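Local structure of uncharacterized protein (Bacteroides ovatus, 4IRT) at residues D120-Y126 with V140-S145; I169-G173 with L193-W197. The protein is of unknown function but is a putative neuraminidase built as a BNR-repeat-like beta-propeller. All coordinates share one frame. Residue numbers count along the deposited sequence, not the author numbering.

Contact 1. Residues D120-Y126 with V140-S145; sequences DEGNVTY and VYRSGS
The backbones pair antiparallel: Val-124 opposite Ser-143 (CA-CA 4.9 Å, non-hydrogen-bonded) and Thr-125 opposite Arg-142 (CA-CA 5.2 Å, hydrogen-bonded). Thr-125 N donates to Arg-142 O and Arg-142 N to Thr-125 O, each 2.9 Å; beyond them Gly-144 N reaches Asn-123 O at 2.8 Å. At Gly-144's phi/psi of 138/156 a CB would jam against the preceding carbonyl oxygen. Axes of segments 124-126 and 140-143 approach to 4.8 Å, N-to-C directions 126° apart. These first residues of strand 124-131 and last of 137-143 form the open end of a hairpin in a four-stranded propeller blade. Tyr-141 (chi1 p) ties the preceding loop to it, OH donating to Asp-120 O (2.7 Å); Ser-145 OG, donating to Asn-123 OD1 (2.6 Å), joins the flanking loops. Water 1 bridges Asp-120 O (2.8 Å), Asn-123 N (2.9 Å) and Ser-143 OG (2.8 Å); water 3 lies by Thr-125 OG1 (2.6 Å), Arg-142 O (2.9 Å), Gly-144 O (2.7 Å) and, more distantly, Arg-142 NE (3.3 Å). Val-124 CG2 touches Tyr-141 CE2 at 3.9 Å. Arg-142 (chi1-chi3 t, t, p) turns a guanidinium face to Tyr-126 CE2, 3.9 Å from NH1; water 4 joins Tyr-126 OH (2.7 Å) and Arg-142 NH1 (3.1 Å).

Contact 2. Residues I169-G173 with L193-W197; sequences ILIDG and LSWVW. With EDO (1,2-ethanediol), chain K.
This is a buried apolar contact between a loop and a strand: residues 169-173, on the connection from strand 162-167 to strand 178-185, lie against residues 193-197 of strand 191-198, the second strand of the following blade. The two backbones do not pair. Their closest CA atoms, Ile-171 and Trp-195, are 9.3 Å apart, no hydrogen bond crosses, and side chains fill the gap. Leu-170 (phi/psi -104/-47) precedes two extended residues, Ile-171 (-115/125) and Asp-172 (-109/113). Leu-170 and Ile-171 point CA-to-CB toward the strand and Asp-172 away, its OD1 accepting from Glu-174 N. In residues 193-197, Leu-193 and Trp-195 (chi1 p) point toward the loop, Ser-194 away, and Trp-197 (chi1 m) sideways, though its indole end comes nearer.

Ile-171 (chi1 m, chi2 t) is central. Its CD1 sits over the Trp-195 indole, 4.0 Å from the centroid of the five-membered ring and 22° off its normal, a CH-pi contact in which CD1 is 3.7 Å from Trp-195 CD2. The same Ile-171 CD1 is 4.2 Å from Leu-193 CD2, while Ile-171 CG2 meets Trp-197 CH2 at 3.7 Å. Leu-170 CD2 adds a 3.8 Å contact to Leu-193 CD2. A 1,2-ethanediol, probably from the crystallisation liquor, donates O2 to Ile-171 O at 2.7 Å and is also hydrogen-bonded to Leu-151 N and Gly-149 O. Leu-151, on strand 151-157 of the preceding blade, touches Leu-170, Ile-171 and Leu-193. Such apolar contact between one blade with its exit loop and the face of the next is typical of successive beta-propeller blades.

In the fold
Contact 1 lies within one blade, joining strands 124-131 and 137-143, whereas contact 2 carries that blade's exit loop onto the next blade. Their centres are 15 Å apart and their nearest atoms about 7 Å, so they do not touch. Shared neighbours nevertheless connect them: Leu-151, Met-153 and Trp-181 touch Val-140 of contact 1 and also residues of contact 2. Contact 1 is partly buried and covers 536 Å², its chemistry being mainly backbone pairing, polar side chains and bridging waters. Contact 2 is buried and smaller, at 253 Å², and rests on hydrocarbon and indole surfaces.

Contact 1. Residues D120-Y126 with V140-S145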
# COMPACT_ATOMS: atom_id res chain seq x y z
N ASP A 120 12.65 4.07 19.22
CA ASP A 120 12.39 2.90 18.36
C ASP A 120 12.46 3.27 16.87
O ASP A 120 11.66 2.79 16.09
CB ASP A 120 11.01 2.26 18.63
CG ASP A 120 10.72 2.03 20.10
OD1 ASP A 120 11.65 1.69 20.85
OD2 ASP A 120 9.53 2.19 20.49
N GLU A 121 13.40 4.13 16.49
CA GLU A 121 13.57 4.55 15.10
C GLU A 121 14.92 4.10 14.51
O GLU A 121 15.40 4.67 13.52
CB GLU A 121 13.41 6.08 15.01
CG GLU A 121 11.99 6.48 15.33
CD GLU A 121 11.74 7.98 15.47
OE1 GLU A 121 12.65 8.81 15.31
OE2 GLU A 121 10.57 8.30 15.74
N GLY A 122 15.50 3.05 15.11
CA GLY A 122 16.80 2.53 14.68
C GLY A 122 16.76 1.42 13.64
O GLY A 122 17.79 1.12 13.04
N ASN A 123 15.59 0.81 13.42
CA ASN A 123 15.46 -0.41 12.63
C ASN A 123 14.14 -0.47 11.91
O ASN A 123 13.27 -1.29 12.22
CB ASN A 123 15.55 -1.65 13.54
CG ASN A 123 16.88 -1.75 14.23
OD1 ASN A 123 17.81 -2.38 13.73
ND2 ASN A 123 17.00 -1.11 15.39
N VAL A 124 13.99 0.42 10.94
CA VAL A 124 12.73 0.68 10.27
C VAL A 124 12.68 -0.09 8.96
O VAL A 124 13.71 -0.20 8.26
CB VAL A 124 12.62 2.18 9.93
CG1 VAL A 124 11.44 2.48 9.04
CG2 VAL A 124 12.62 3.02 11.21
N THR A 125 11.49 -0.61 8.65
CA THR A 125 11.21 -1.13 7.32
C THR A 125 9.75 -0.74 7.01
O THR A 125 8.95 -0.64 7.92
CB THR A 125 11.37 -2.67 7.22
OG1 THR A 125 12.61 -3.09 7.82
CG2 THR A 125 11.39 -3.17 5.74
N TYR A 126 9.43 -0.54 5.73
CA TYR A 126 8.06 -0.34 5.24
C TYR A 126 7.37 0.90 5.84
O TYR A 126 6.34 0.79 6.51
CB TYR A 126 7.19 -1.59 5.49
CG TYR A 126 7.80 -2.86 4.95
CD1 TYR A 126 8.23 -2.95 3.62
CD2 TYR A 126 7.97 -3.97 5.76
CE1 TYR A 126 8.80 -4.11 3.12
CE2 TYR A 126 8.53 -5.14 5.27
CZ TYR A 126 8.94 -5.21 3.96
OH TYR A 126 9.49 -6.37 3.49
N VAL A 140 2.92 4.55 9.98
CA VAL A 140 3.07 3.18 10.43
C VAL A 140 4.35 2.61 9.82
O VAL A 140 4.67 2.90 8.66
CB VAL A 140 1.88 2.28 10.07
CG1 VAL A 140 2.16 0.87 10.55
CG2 VAL A 140 0.61 2.81 10.69
N TYR A 141 5.06 1.81 10.61
CA TYR A 141 6.23 1.12 10.09
C TYR A 141 6.46 -0.16 10.89
O TYR A 141 5.86 -0.34 11.95
CB TYR A 141 7.47 2.04 10.13
CG TYR A 141 7.97 2.46 11.51
CD1 TYR A 141 7.34 3.48 12.20
CD2 TYR A 141 9.06 1.84 12.12
CE1 TYR A 141 7.79 3.88 13.44
CE2 TYR A 141 9.51 2.24 13.36
CZ TYR A 141 8.87 3.27 14.03
OH TYR A 141 9.30 3.71 15.28
N ARG A 142 7.33 -1.01 10.34
CA ARG A 142 7.78 -2.22 11.02
C ARG A 142 9.14 -1.94 11.66
O ARG A 142 10.10 -1.53 11.00
CB ARG A 142 7.92 -3.44 10.10
CG ARG A 142 8.29 -4.71 10.86
CD ARG A 142 8.61 -5.93 10.00
NE ARG A 142 9.94 -5.89 9.40
CZ ARG A 142 10.34 -6.72 8.43
NH1 ARG A 142 9.52 -7.67 8.00
NH2 ARG A 142 11.55 -6.62 7.91
N SER A 143 9.20 -2.15 12.96
CA SER A 143 10.43 -1.99 13.70
C SER A 143 11.06 -3.35 13.99
O SER A 143 10.38 -4.25 14.50
CB SER A 143 10.16 -1.30 15.04
OG SER A 143 11.39 -1.16 15.74
N GLY A 144 12.35 -3.49 13.70
CA GLY A 144 13.09 -4.71 14.08
C GLY A 144 14.01 -5.15 12.95
O GLY A 144 13.80 -4.80 11.80
N SER A 145 15.05 -5.89 13.32
CA SER A 145 15.98 -6.48 12.36
C SER A 145 16.12 -7.97 12.68
O SER A 145 15.73 -8.41 13.76
CB SER A 145 17.36 -5.79 12.45
OG SER A 145 17.28 -4.39 12.19
O HOH W 1 12.91 0.81 14.52
O HOH W 2 8.68 6.36 15.89
O HOH W 3 12.01 -3.53 10.31
O HOH W 4 10.06 -8.45 5.10

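Contact 2. Residues I169-G173 with L193-W197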
# COMPACT_ATOMS: atom_id res chain seq x y z
N ILE A 169 2.51 -1.42 21.02
CA ILE A 169 2.17 -2.80 20.66
C ILE A 169 0.68 -2.97 20.35
O ILE A 169 -0.18 -3.02 21.26
CB ILE A 169 2.61 -3.82 21.73
CG1 ILE A 169 4.05 -3.52 22.22
CG2 ILE A 169 2.54 -5.22 21.13
CD1 ILE A 169 4.61 -4.58 23.14
N LEU A 170 0.40 -3.09 19.06
CA LEU A 170 -0.95 -3.24 18.57
C LEU A 170 -1.22 -4.68 18.18
O LEU A 170 -2.25 -5.23 18.56
CB LEU A 170 -1.14 -2.31 17.37
CG LEU A 170 -2.52 -2.29 16.73
CD1 LEU A 170 -3.62 -2.06 17.76
CD2 LEU A 170 -2.54 -1.18 15.68
N ILE A 171 -0.29 -5.28 17.42
CA ILE A 171 -0.37 -6.68 17.02
C ILE A 171 0.80 -7.40 17.70
O ILE A 171 1.95 -6.98 17.58
CB ILE A 171 -0.30 -6.86 15.51
CG1 ILE A 171 -1.41 -6.10 14.78
CG2 ILE A 171 -0.42 -8.32 15.12
CD1 ILE A 171 -1.22 -6.09 13.27
N ASP A 172 0.48 -8.46 18.45
CA ASP A 172 1.45 -9.16 19.26
C ASP A 172 1.72 -10.52 18.64
O ASP A 172 0.84 -11.38 18.62
CB ASP A 172 0.89 -9.32 20.69
CG ASP A 172 1.91 -9.83 21.69
OD1 ASP A 172 3.09 -10.10 21.33
OD2 ASP A 172 1.52 -9.95 22.88
N GLY A 173 2.94 -10.70 18.16
CA GLY A 173 3.43 -11.97 17.65
C GLY A 173 3.91 -12.92 18.73
O GLY A 173 4.31 -14.03 18.42
N LEU A 193 -7.52 -1.80 9.56
CA LEU A 193 -6.29 -2.58 9.61
C LEU A 193 -6.58 -4.05 9.36
O LEU A 193 -7.45 -4.63 10.01
CB LEU A 193 -5.68 -2.44 11.02
CG LEU A 193 -4.54 -3.37 11.44
CD1 LEU A 193 -3.29 -3.11 10.64
CD2 LEU A 193 -4.26 -3.17 12.92
N SER A 194 -5.85 -4.66 8.43
CA SER A 194 -5.91 -6.12 8.22
C SER A 194 -4.49 -6.67 8.08
O SER A 194 -3.52 -5.92 7.77
CB SER A 194 -6.75 -6.49 7.01
OG SER A 194 -6.30 -5.84 5.84
N TRP A 195 -4.35 -7.98 8.30
CA TRP A 195 -3.05 -8.62 8.28
C TRP A 195 -3.16 -10.11 8.11
O TRP A 195 -4.22 -10.67 8.31
CB TRP A 195 -2.25 -8.29 9.55
CG TRP A 195 -2.73 -8.87 10.83
CD1 TRP A 195 -2.24 -10.01 11.45
CD2 TRP A 195 -3.71 -8.31 11.72
NE1 TRP A 195 -2.88 -10.20 12.65
CE2 TRP A 195 -3.78 -9.18 12.85
CE3 TRP A 195 -4.57 -7.21 11.66
CZ2 TRP A 195 -4.69 -8.97 13.89
CZ3 TRP A 195 -5.48 -6.98 12.73
CH2 TRP A 195 -5.52 -7.86 13.82
N VAL A 196 -2.04 -10.72 7.75
CA VAL A 196 -1.87 -12.17 7.76
C VAL A 196 -0.79 -12.47 8.79
O VAL A 196 0.08 -11.62 9.09
CB VAL A 196 -1.43 -12.74 6.38
CG1 VAL A 196 -2.40 -12.25 5.29
CG2 VAL A 196 0.01 -12.37 6.05
N TRP A 197 -0.87 -13.66 9.36
CA TRP A 197 0.18 -14.12 10.20
C TRP A 197 1.22 -14.80 9.36
O TRP A 197 0.91 -15.39 8.33
CB TRP A 197 -0.35 -15.14 11.19
CG TRP A 197 -1.35 -14.59 12.16
CD1 TRP A 197 -2.65 -14.97 12.28
CD2 TRP A 197 -1.13 -13.61 13.20
NE1 TRP A 197 -3.26 -14.28 13.32
CE2 TRP A 197 -2.34 -13.45 13.90
CE3 TRP A 197 -0.01 -12.87 13.61
CZ2 TRP A 197 -2.47 -12.57 15.01
CZ3 TRP A 197 -0.15 -12.02 14.70
CH2 TRP A 197 -1.37 -11.87 15.38
C1 EDO K . 3.53 -8.71 14.91
O1 EDO K . 4.87 -8.93 15.34
C2 EDO K . 3.38 -7.27 14.39
O2 EDO K . 3.50 -6.30 15.43